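Local coordinates for putative fusidic acid resistance protein (Staphylococcus aureus, PDB 2YB5) that confers resistance to the antibiotic fusidic acid, probably by binding elongation factor G and promoting its clearance from the ribosome, at residues 21-26 and 37-42; 59-63 and 76-80; 148-154 and 166-171. All blocks are in the same frame, centred on the assembly; numbering follows the deposited sequence.

In the fold
Interactions 1 and 2 touch within the helical N-terminal region of the elongation factor G-binding family, whereas interaction 3 lies apart in the treble-clef zinc-finger region. The centres of the first two are about 14 Å apart: Tyr26 OH probably donates a hydrogen bond to Ile63 O (3.0 Å), and Leu42 CD2 packs on Ile63 CG1 at 3.7 Å. Helix 35-50 and helix 59-63 are consecutive in the chain, joined by residues 51-58. The centre of interaction 3 is about 36 Å from that of interaction 1, their nearest atoms about 19 Å apart, and about 37 Å from that of interaction 2. There the side chain of Thr167 lies about 7 Å from the zinc ion.

Interaction 1. Residues 21-26 and 37-42; sequences QLIKLY and QKDFLL
Leu22 and Leu25 meet Leu41 across an antiparallel helix pair, helix 9-27 against helix 35-50, within the N-terminal helical bundle. The axes of the short segments approach to 10.1 Å with a crossing angle of -164°. No hydrogen bond joins them, so the contact rests on apolar groups.

Leu41 takes the middle position, its CD2 shared by two leucines. The Leu22 side chain slides past that of Leu41, running the opposite way, whereas Leu25 reaches Leu41 tip to tip, CD2 to CD2. On the side facing helix 59-63 Leu22 turns its other methyl, CD1, to CD2 of Leu42, whose side chain crosses it at about a right angle. The methyl contacts are tight, and chi1 of Leu22 (-95°) departs from a staggered value.

Mixed contacts flank this row. Leu25 CD2 presses against the aliphatic CB of Gln37, 3.3 Å away, and Leu22 CD2 lies 3.8 Å from CG of Lys38.

The polar ends of Lys38 and Tyr26 find partners outside the pair, NZ in a salt bridge with Asp64 and the hydroxyl at Ile63. Where these side chains cross, Lys38 CD comes to the edge of the Tyr26 ring, 4.2 Å from OH.

Interaction 2. Residues 59-63 and 76-80; sequences FITSI and LLNEL
The ring of Phe59 is clasped between two aliphatic groups on its opposite faces. Over the centre of one face sits CD1 of Leu80, 3.6 Å from the ring centroid and only 14° off the ring normal, a well-aligned CH-pi contact in which the two side chains cross at about a right angle. The other face is met from within its own helix by CG2 of Ile63, one turn further on, displaced toward the rim. In the plane of the ring, Leu76 CB abuts the edge at CE1, 3.5 Å away. CD2 of Leu77 approaches CZ obliquely at 3.9 Å. With CG anti to the backbone nitrogen (chi1 172°), the ring of Phe59 extends toward helix 70-80, where it meets leucines from successive turns.

A smaller contact lies beside the ring. Leu76, whose CB meets the ring edge, carries CD1 on to Ser62, coming 3.1 Å from OG and 3.8 Å from CB. Ile63 CG2, which lies over the rim of the ring, is also 4.3 Å from Leu76 CD1. No hydrogen bond crosses the interface.

The segment axes run nearly antiparallel, 165° between their directions, and approach to 11.5 Å; the large Phe59 side chain spans much of that separation. Residues of two other helices complete the surroundings: Val19 of helix 9-27 and Ile45 of helix 35-50 touch Phe59, and helix 70-80 itself rests on helix 9-27 through Leu77 on Val15 and Leu80 on Phe12. The short helix 59-63 thereby packs on three longer helices at once. The arrangement is antiparallel helix packing within a helical bundle, that of the elongation factor G-binding N-terminal region, with Phe59 buried between helices 9-27, 35-50 and 70-80.

Interaction 3. Residues 148-154 and 166-171; sequences EISPNKV and DTSLFL
Glu148 and Leu171 form a hydrogen-bonded antiparallel pair, one end of a ladder in the treble-clef zinc-finger region that is interrupted by the loop at 150-153 and resumes at Val154 and Thr167.

Backbone bonds mark both ends. Leu171 N donates to Glu148 O at 2.9 Å in a nearly straight bond (170°), and the return bond from Glu148 N to Leu171 O is more bent (134°). Beyond the loop, Val154 N gives a 2.8 Å bond to Thr167 O, and Thr167 N bonds to Val154 O from above the plane of the Val154 carbonyl.

The side chains add to this. Thr167 OG1, held between its backbone nitrogen and carbonyl carbon (chi1 75°), reaches Val154 O at 2.6 Å. Ser168 OG lies 2.9 Å from Ser150 O, facing the looped-out backbone.

Carbon contacts are few: Ile149 CG1 presses tightly on Ser168 CB, 3.4 Å away. Lys153 lays its aliphatic chain beside Asp166 CB, while its NZ stays 4.3 Å from Asp166 OD2, beyond salt-bridge range.

Near the zinc ion bound by Cys158, Cys161, Cys191 and Cys197, a single residue, Thr167, thus supplies two donors, N and OG1, to one acceptor, Val154 O.

Interaction 1. Residues 21-26 and 37-42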
loop_
_atom_site.group_PDB
_atom_site.type_symbol
_atom_site.label_atom_id
_atom_site.label_comp_id
_atom_site.label_asym_id
_atom_site.label_seq_id
_atom_site.Cartn_x
_atom_site.Cartn_y
_atom_site.Cartn_z
ATOM N N GLN A 21 -3.882 -13.107 -9.922
ATOM C CA GLN A 21 -2.937 -13.972 -10.612
ATOM C C GLN A 21 -3.554 -15.357 -10.822
ATOM O O GLN A 21 -3.378 -15.943 -11.873
ATOM C CB GLN A 21 -1.605 -14.073 -9.861
ATOM C CG GLN A 21 -0.448 -14.672 -10.705
ATOM C CD GLN A 21 0.239 -13.660 -11.633
ATOM O OE1 GLN A 21 -0.230 -12.540 -11.815
ATOM N NE2 GLN A 21 1.363 -14.058 -12.208
ATOM N N LEU A 22 -4.284 -15.852 -9.821
ATOM C CA LEU A 22 -5.033 -17.100 -9.936
ATOM C C LEU A 22 -6.025 -17.053 -11.092
ATOM O O LEU A 22 -6.195 -18.040 -11.807
ATOM C CB LEU A 22 -5.792 -17.415 -8.640
ATOM C CG LEU A 22 -5.127 -18.344 -7.627
ATOM C CD1 LEU A 22 -6.068 -18.563 -6.436
ATOM C CD2 LEU A 22 -4.767 -19.672 -8.267
ATOM N N ILE A 23 -6.679 -15.906 -11.260
ATOM C CA ILE A 23 -7.610 -15.709 -12.365
ATOM C C ILE A 23 -6.908 -15.742 -13.732
ATOM O O ILE A 23 -7.476 -16.232 -14.707
ATOM C CB ILE A 23 -8.404 -14.404 -12.195
ATOM C CG1 ILE A 23 -9.391 -14.552 -11.030
ATOM C CG2 ILE A 23 -9.153 -14.056 -13.474
ATOM C CD1 ILE A 23 -10.082 -13.252 -10.627
ATOM N N LYS A 24 -5.683 -15.224 -13.804
ATOM C CA LYS A 24 -4.880 -15.334 -15.030
ATOM C C LYS A 24 -4.655 -16.806 -15.371
ATOM O O LYS A 24 -4.887 -17.226 -16.501
ATOM C CB LYS A 24 -3.529 -14.621 -14.893
ATOM C CG LYS A 24 -3.584 -13.098 -15.006
ATOM C CD LYS A 24 -2.235 -12.492 -14.629
ATOM C CE LYS A 24 -2.063 -11.076 -15.146
ATOM N NZ LYS A 24 -0.799 -10.447 -14.638
ATOM N N LEU A 25 -4.217 -17.585 -14.383
ATOM C CA LEU A 25 -4.050 -19.030 -14.560
ATOM C C LEU A 25 -5.347 -19.699 -15.012
ATOM O O LEU A 25 -5.342 -20.472 -15.961
ATOM C CB LEU A 25 -3.532 -19.697 -13.278
ATOM C CG LEU A 25 -2.012 -19.848 -13.136
ATOM C CD1 LEU A 25 -1.275 -18.564 -13.453
ATOM C CD2 LEU A 25 -1.663 -20.330 -11.736
ATOM N N TYR A 26 -6.454 -19.398 -14.339
ATOM C CA TYR A 26 -7.746 -19.959 -14.724
ATOM C C TYR A 26 -8.148 -19.534 -16.138
ATOM O O TYR A 26 -8.805 -20.301 -16.844
ATOM C CB TYR A 26 -8.849 -19.575 -13.730
ATOM C CG TYR A 26 -8.654 -20.052 -12.298
ATOM C CD1 TYR A 26 -7.945 -21.215 -12.000
ATOM C CD2 TYR A 26 -9.220 -19.351 -11.242
ATOM C CE1 TYR A 26 -7.783 -21.642 -10.684
ATOM C CE2 TYR A 26 -9.067 -19.771 -9.931
ATOM C CZ TYR A 26 -8.350 -20.911 -9.654
ATOM O OH TYR A 26 -8.214 -21.317 -8.346
ATOM N N GLN A 37 1.656 -23.932 -10.127
ATOM C CA GLN A 37 1.436 -22.509 -9.960
ATOM C C GLN A 37 0.211 -22.260 -9.089
ATOM O O GLN A 37 0.244 -21.386 -8.228
ATOM C CB GLN A 37 1.264 -21.799 -11.308
ATOM C CG GLN A 37 2.528 -21.776 -12.178
ATOM C CD GLN A 37 2.274 -21.270 -13.592
ATOM O OE1 GLN A 37 2.088 -20.074 -13.810
ATOM N NE2 GLN A 37 2.278 -22.190 -14.569
ATOM N N LYS A 38 -0.861 -23.022 -9.321
ATOM C CA LYS A 38 -2.089 -22.846 -8.547
ATOM C C LYS A 38 -1.839 -23.107 -7.076
ATOM O O LYS A 38 -2.238 -22.314 -6.233
ATOM C CB LYS A 38 -3.217 -23.760 -9.027
ATOM C CG LYS A 38 -4.568 -23.466 -8.348
ATOM C CD LYS A 38 -5.585 -24.579 -8.612
ATOM C CE LYS A 38 -5.379 -25.780 -7.686
ATOM N NZ LYS A 38 -6.573 -26.681 -7.635
ATOM N N ASP A 39 -1.183 -24.221 -6.768
ATOM C CA ASP A 39 -0.901 -24.548 -5.370
ATOM C C ASP A 39 0.034 -23.480 -4.786
ATOM O O ASP A 39 -0.087 -23.132 -3.621
ATOM C CB ASP A 39 -0.278 -25.936 -5.223
ATOM C CG ASP A 39 -1.238 -27.062 -5.587
ATOM O OD1 ASP A 39 -2.470 -26.893 -5.460
ATOM O OD2 ASP A 39 -0.749 -28.137 -5.988
ATOM N N PHE A 40 0.953 -22.964 -5.601
ATOM C CA PHE A 40 1.839 -21.899 -5.147
ATOM C C PHE A 40 1.049 -20.667 -4.690
ATOM O O PHE A 40 1.215 -20.206 -3.565
ATOM C CB PHE A 40 2.833 -21.481 -6.230
ATOM C CG PHE A 40 3.667 -20.285 -5.840
ATOM C CD1 PHE A 40 4.637 -20.399 -4.848
ATOM C CD2 PHE A 40 3.461 -19.043 -6.437
ATOM C CE1 PHE A 40 5.405 -19.306 -4.475
ATOM C CE2 PHE A 40 4.227 -17.932 -6.070
ATOM C CZ PHE A 40 5.198 -18.064 -5.086
ATOM N N LEU A 41 0.210 -20.147 -5.585
ATOM C CA LEU A 41 -0.625 -18.978 -5.312
ATOM C C LEU A 41 -1.460 -19.202 -4.053
ATOM O O LEU A 41 -1.470 -18.371 -3.147
ATOM C CB LEU A 41 -1.554 -18.698 -6.498
ATOM C CG LEU A 41 -0.981 -18.034 -7.761
ATOM C CD1 LEU A 41 0.454 -18.398 -8.011
ATOM C CD2 LEU A 41 -1.811 -18.351 -8.982
ATOM N N LEU A 42 -2.137 -20.341 -3.985
ATOM C CA LEU A 42 -3.000 -20.625 -2.840
ATOM C C LEU A 42 -2.213 -20.615 -1.528
ATOM O O LEU A 42 -2.654 -20.005 -0.537
ATOM C CB LEU A 42 -3.728 -21.950 -3.030
ATOM C CG LEU A 42 -4.735 -21.965 -4.181
ATOM C CD1 LEU A 42 -5.337 -23.373 -4.327
ATOM C CD2 LEU A 42 -5.818 -20.906 -3.967
#

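Interaction 2. Residues 59-63 and 76-80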
loop_
_atom_site.group_PDB
_atom_site.type_symbol
_atom_site.label_atom_id
_atom_site.label_comp_id
_atom_site.label_asym_id
_atom_site.label_seq_id
_atom_site.Cartn_x
_atom_site.Cartn_y
_atom_site.Cartn_z
ATOM N N PHE A 59 -11.797 -19.480 2.810
ATOM C CA PHE A 59 -11.604 -18.586 1.679
ATOM C C PHE A 59 -10.750 -19.321 0.653
ATOM O O PHE A 59 -11.029 -19.263 -0.545
ATOM C CB PHE A 59 -10.930 -17.293 2.146
ATOM C CG PHE A 59 -10.512 -16.362 1.027
ATOM C CD1 PHE A 59 -11.461 -15.683 0.268
ATOM C CD2 PHE A 59 -9.167 -16.152 0.752
ATOM C CE1 PHE A 59 -11.073 -14.827 -0.762
ATOM C CE2 PHE A 59 -8.771 -15.288 -0.268
ATOM C CZ PHE A 59 -9.725 -14.626 -1.025
ATOM N N ILE A 60 -9.731 -20.032 1.142
ATOM C CA ILE A 60 -8.870 -20.856 0.290
ATOM C C ILE A 60 -9.707 -21.855 -0.498
ATOM O O ILE A 60 -9.550 -21.967 -1.711
ATOM C CB ILE A 60 -7.793 -21.620 1.112
ATOM C CG1 ILE A 60 -6.724 -20.658 1.651
ATOM C CG2 ILE A 60 -7.137 -22.702 0.277
ATOM C CD1 ILE A 60 -5.882 -19.965 0.578
ATOM N N THR A 61 -10.592 -22.575 0.196
ATOM C CA THR A 61 -11.491 -23.531 -0.458
ATOM C C THR A 61 -12.380 -22.820 -1.476
ATOM O O THR A 61 -12.510 -23.264 -2.611
ATOM C CB THR A 61 -12.370 -24.289 0.577
ATOM O OG1 THR A 61 -11.582 -25.292 1.234
ATOM C CG2 THR A 61 -13.574 -24.959 -0.101
ATOM N N SER A 62 -12.965 -21.702 -1.065
ATOM C CA SER A 62 -13.822 -20.910 -1.940
ATOM C C SER A 62 -13.140 -20.455 -3.240
ATOM O O SER A 62 -13.747 -20.556 -4.309
ATOM C CB SER A 62 -14.360 -19.695 -1.189
ATOM O OG SER A 62 -15.414 -19.097 -1.913
ATOM N N ILE A 63 -11.896 -19.967 -3.153
ATOM C CA ILE A 63 -11.160 -19.478 -4.342
ATOM C C ILE A 63 -10.526 -20.584 -5.206
ATOM O O ILE A 63 -10.194 -20.353 -6.375
ATOM C CB ILE A 63 -10.052 -18.430 -3.987
ATOM C CG1 ILE A 63 -8.946 -19.042 -3.123
ATOM C CG2 ILE A 63 -10.656 -17.204 -3.294
ATOM C CD1 ILE A 63 -7.951 -18.019 -2.609
ATOM N N LEU A 76 -15.747 -12.027 -1.757
ATOM C CA LEU A 76 -14.977 -12.786 -0.774
ATOM C C LEU A 76 -13.825 -11.942 -0.213
ATOM O O LEU A 76 -13.563 -11.973 0.991
ATOM C CB LEU A 76 -14.444 -14.090 -1.386
ATOM C CG LEU A 76 -15.476 -15.131 -1.843
ATOM C CD1 LEU A 76 -14.822 -16.199 -2.719
ATOM C CD2 LEU A 76 -16.184 -15.781 -0.656
ATOM N N LEU A 77 -13.152 -11.189 -1.085
ATOM C CA LEU A 77 -12.090 -10.260 -0.657
ATOM C C LEU A 77 -12.645 -9.175 0.259
ATOM O O LEU A 77 -12.049 -8.877 1.283
ATOM C CB LEU A 77 -11.382 -9.605 -1.855
ATOM C CG LEU A 77 -10.342 -10.433 -2.620
ATOM C CD1 LEU A 77 -9.819 -9.653 -3.820
ATOM C CD2 LEU A 77 -9.193 -10.875 -1.721
ATOM N N ASN A 78 -13.785 -8.590 -0.112
ATOM C CA ASN A 78 -14.462 -7.593 0.734
ATOM C C ASN A 78 -14.852 -8.157 2.102
ATOM O O ASN A 78 -14.858 -7.437 3.097
ATOM C CB ASN A 78 -15.705 -7.028 0.033
ATOM C CG ASN A 78 -15.362 -6.077 -1.106
ATOM O OD1 ASN A 78 -14.200 -5.933 -1.494
ATOM N ND2 ASN A 78 -16.384 -5.431 -1.656
ATOM N N GLU A 79 -15.176 -9.445 2.140
ATOM C CA GLU A 79 -15.439 -10.142 3.401
ATOM C C GLU A 79 -14.165 -10.276 4.235
ATOM O O GLU A 79 -14.237 -10.369 5.464
ATOM C CB GLU A 79 -16.040 -11.527 3.147
ATOM C CG GLU A 79 -17.499 -11.506 2.725
ATOM C CD GLU A 79 -18.062 -12.899 2.488
ATOM O OE1 GLU A 79 -17.388 -13.723 1.831
ATOM O OE2 GLU A 79 -19.184 -13.171 2.960
ATOM N N LEU A 80 -13.011 -10.303 3.563
ATOM C CA LEU A 80 -11.716 -10.311 4.244
ATOM C C LEU A 80 -11.365 -8.946 4.846
ATOM O O LEU A 80 -10.614 -8.883 5.821
ATOM C CB LEU A 80 -10.591 -10.753 3.300
ATOM C CG LEU A 80 -10.560 -12.208 2.848
ATOM C CD1 LEU A 80 -9.457 -12.410 1.827
ATOM C CD2 LEU A 80 -10.362 -13.128 4.037
#

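Interaction 3. Residues 148-154 and 166-171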
loop_
_atom_site.group_PDB
_atom_site.type_symbol
_atom_site.label_atom_id
_atom_site.label_comp_id
_atom_site.label_asym_id
_atom_site.label_seq_id
_atom_site.Cartn_x
_atom_site.Cartn_y
_atom_site.Cartn_z
ATOM N N GLU A 148 9.422 18.806 -1.668
ATOM C CA GLU A 148 8.831 19.482 -2.812
ATOM C C GLU A 148 8.416 18.479 -3.883
ATOM O O GLU A 148 9.177 17.557 -4.238
ATOM C CB GLU A 148 9.819 20.496 -3.417
ATOM C CG GLU A 148 9.176 21.417 -4.477
ATOM C CD GLU A 148 10.121 22.484 -5.016
ATOM O OE1 GLU A 148 10.511 23.391 -4.242
ATOM O OE2 GLU A 148 10.470 22.415 -6.218
ATOM N N ILE A 149 7.213 18.662 -4.409
ATOM C CA ILE A 149 6.745 17.849 -5.517
ATOM C C ILE A 149 6.066 18.749 -6.558
ATOM O O ILE A 149 5.100 19.440 -6.256
ATOM C CB ILE A 149 5.822 16.705 -5.014
ATOM C CG1 ILE A 149 5.592 15.674 -6.128
ATOM C CG2 ILE A 149 4.506 17.256 -4.458
ATOM C CD1 ILE A 149 5.091 14.316 -5.642
ATOM N N SER A 150 6.601 18.780 -7.778
ATOM C CA SER A 150 6.015 19.615 -8.820
ATOM C C SER A 150 4.652 19.063 -9.245
ATOM O O SER A 150 4.492 17.851 -9.371
ATOM C CB SER A 150 6.925 19.699 -10.028
ATOM O OG SER A 150 6.440 20.688 -10.917
ATOM N N PRO A 151 3.663 19.953 -9.465
ATOM C CA PRO A 151 2.332 19.514 -9.867
ATOM C C PRO A 151 2.258 19.136 -11.338
ATOM O O PRO A 151 1.230 18.636 -11.793
ATOM C CB PRO A 151 1.461 20.740 -9.574
ATOM C CG PRO A 151 2.377 21.896 -9.805
ATOM C CD PRO A 151 3.749 21.424 -9.386
ATOM N N ASN A 152 3.342 19.382 -12.071
ATOM C CA ASN A 152 3.455 18.951 -13.456
ATOM C C ASN A 152 3.897 17.487 -13.483
ATOM O O ASN A 152 5.051 17.175 -13.201
ATOM C CB ASN A 152 4.434 19.856 -14.207
ATOM C CG ASN A 152 4.026 21.326 -14.162
ATOM O OD1 ASN A 152 2.850 21.660 -13.976
ATOM N ND2 ASN A 152 5.002 22.211 -14.327
ATOM N N LYS A 153 2.963 16.597 -13.812
ATOM C CA LYS A 153 3.165 15.152 -13.669
ATOM C C LYS A 153 3.681 14.541 -14.958
ATOM O O LYS A 153 3.394 15.047 -16.038
ATOM C CB LYS A 153 1.851 14.465 -13.258
ATOM C CG LYS A 153 1.206 15.076 -12.010
ATOM C CD LYS A 153 -0.096 14.388 -11.605
ATOM C CE LYS A 153 -1.184 14.542 -12.665
ATOM N NZ LYS A 153 -2.545 14.278 -12.112
ATOM N N VAL A 154 4.452 13.460 -14.836
ATOM C CA VAL A 154 4.920 12.688 -15.992
ATOM C C VAL A 154 4.724 11.191 -15.722
ATOM O O VAL A 154 4.940 10.711 -14.600
ATOM C CB VAL A 154 6.406 12.974 -16.340
ATOM C CG1 VAL A 154 6.602 14.440 -16.720
ATOM C CG2 VAL A 154 7.328 12.601 -15.202
ATOM N N ASP A 166 0.825 8.370 -12.709
ATOM C CA ASP A 166 1.104 9.790 -12.884
ATOM C C ASP A 166 2.038 10.189 -11.751
ATOM O O ASP A 166 1.628 10.225 -10.590
ATOM C CB ASP A 166 -0.180 10.616 -12.855
ATOM C CG ASP A 166 -1.114 10.307 -14.023
ATOM O OD1 ASP A 166 -0.631 10.074 -15.147
ATOM O OD2 ASP A 166 -2.343 10.306 -13.807
ATOM N N THR A 167 3.298 10.450 -12.089
ATOM C CA THR A 167 4.342 10.652 -11.099
ATOM C C THR A 167 4.892 12.073 -11.128
ATOM O O THR A 167 4.722 12.800 -12.100
ATOM C CB THR A 167 5.516 9.671 -11.319
ATOM O OG1 THR A 167 6.287 10.089 -12.449
ATOM C CG2 THR A 167 5.004 8.240 -11.539
ATOM N N SER A 168 5.536 12.468 -10.039
ATOM C CA SER A 168 6.305 13.708 -10.009
ATOM C C SER A 168 7.515 13.501 -9.133
ATOM O O SER A 168 7.556 12.581 -8.301
ATOM C CB SER A 168 5.493 14.859 -9.441
ATOM O OG SER A 168 4.307 15.060 -10.176
ATOM N N LEU A 169 8.490 14.381 -9.306
ATOM C CA LEU A 169 9.741 14.272 -8.588
ATOM C C LEU A 169 9.540 14.793 -7.176
ATOM O O LEU A 169 9.191 15.959 -6.979
ATOM C CB LEU A 169 10.845 15.062 -9.298
ATOM C CG LEU A 169 12.232 15.013 -8.660
ATOM C CD1 LEU A 169 12.729 13.571 -8.522
ATOM C CD2 LEU A 169 13.218 15.863 -9.486
ATOM N N PHE A 170 9.759 13.912 -6.204
ATOM C CA PHE A 170 9.691 14.269 -4.794
ATOM C C PHE A 170 11.112 14.526 -4.303
ATOM O O PHE A 170 11.927 13.607 -4.266
ATOM C CB PHE A 170 9.051 13.129 -3.994
ATOM C CG PHE A 170 9.011 13.368 -2.509
ATOM C CD1 PHE A 170 10.108 13.069 -1.705
ATOM C CD2 PHE A 170 7.857 13.859 -1.898
ATOM C CE1 PHE A 170 10.052 13.272 -0.307
ATOM C CE2 PHE A 170 7.803 14.066 -0.516
ATOM C CZ PHE A 170 8.896 13.782 0.273
ATOM N N LEU A 171 11.395 15.769 -3.919
ATOM C CA LEU A 171 12.710 16.151 -3.429
ATOM C C LEU A 171 12.689 16.396 -1.929
ATOM O O LEU A 171 11.953 17.248 -1.437
ATOM C CB LEU A 171 13.205 17.408 -4.154
ATOM C CG LEU A 171 13.590 17.187 -5.623
ATOM C CD1 LEU A 171 14.178 18.454 -6.220
ATOM C CD2 LEU A 171 14.552 16.045 -5.746
#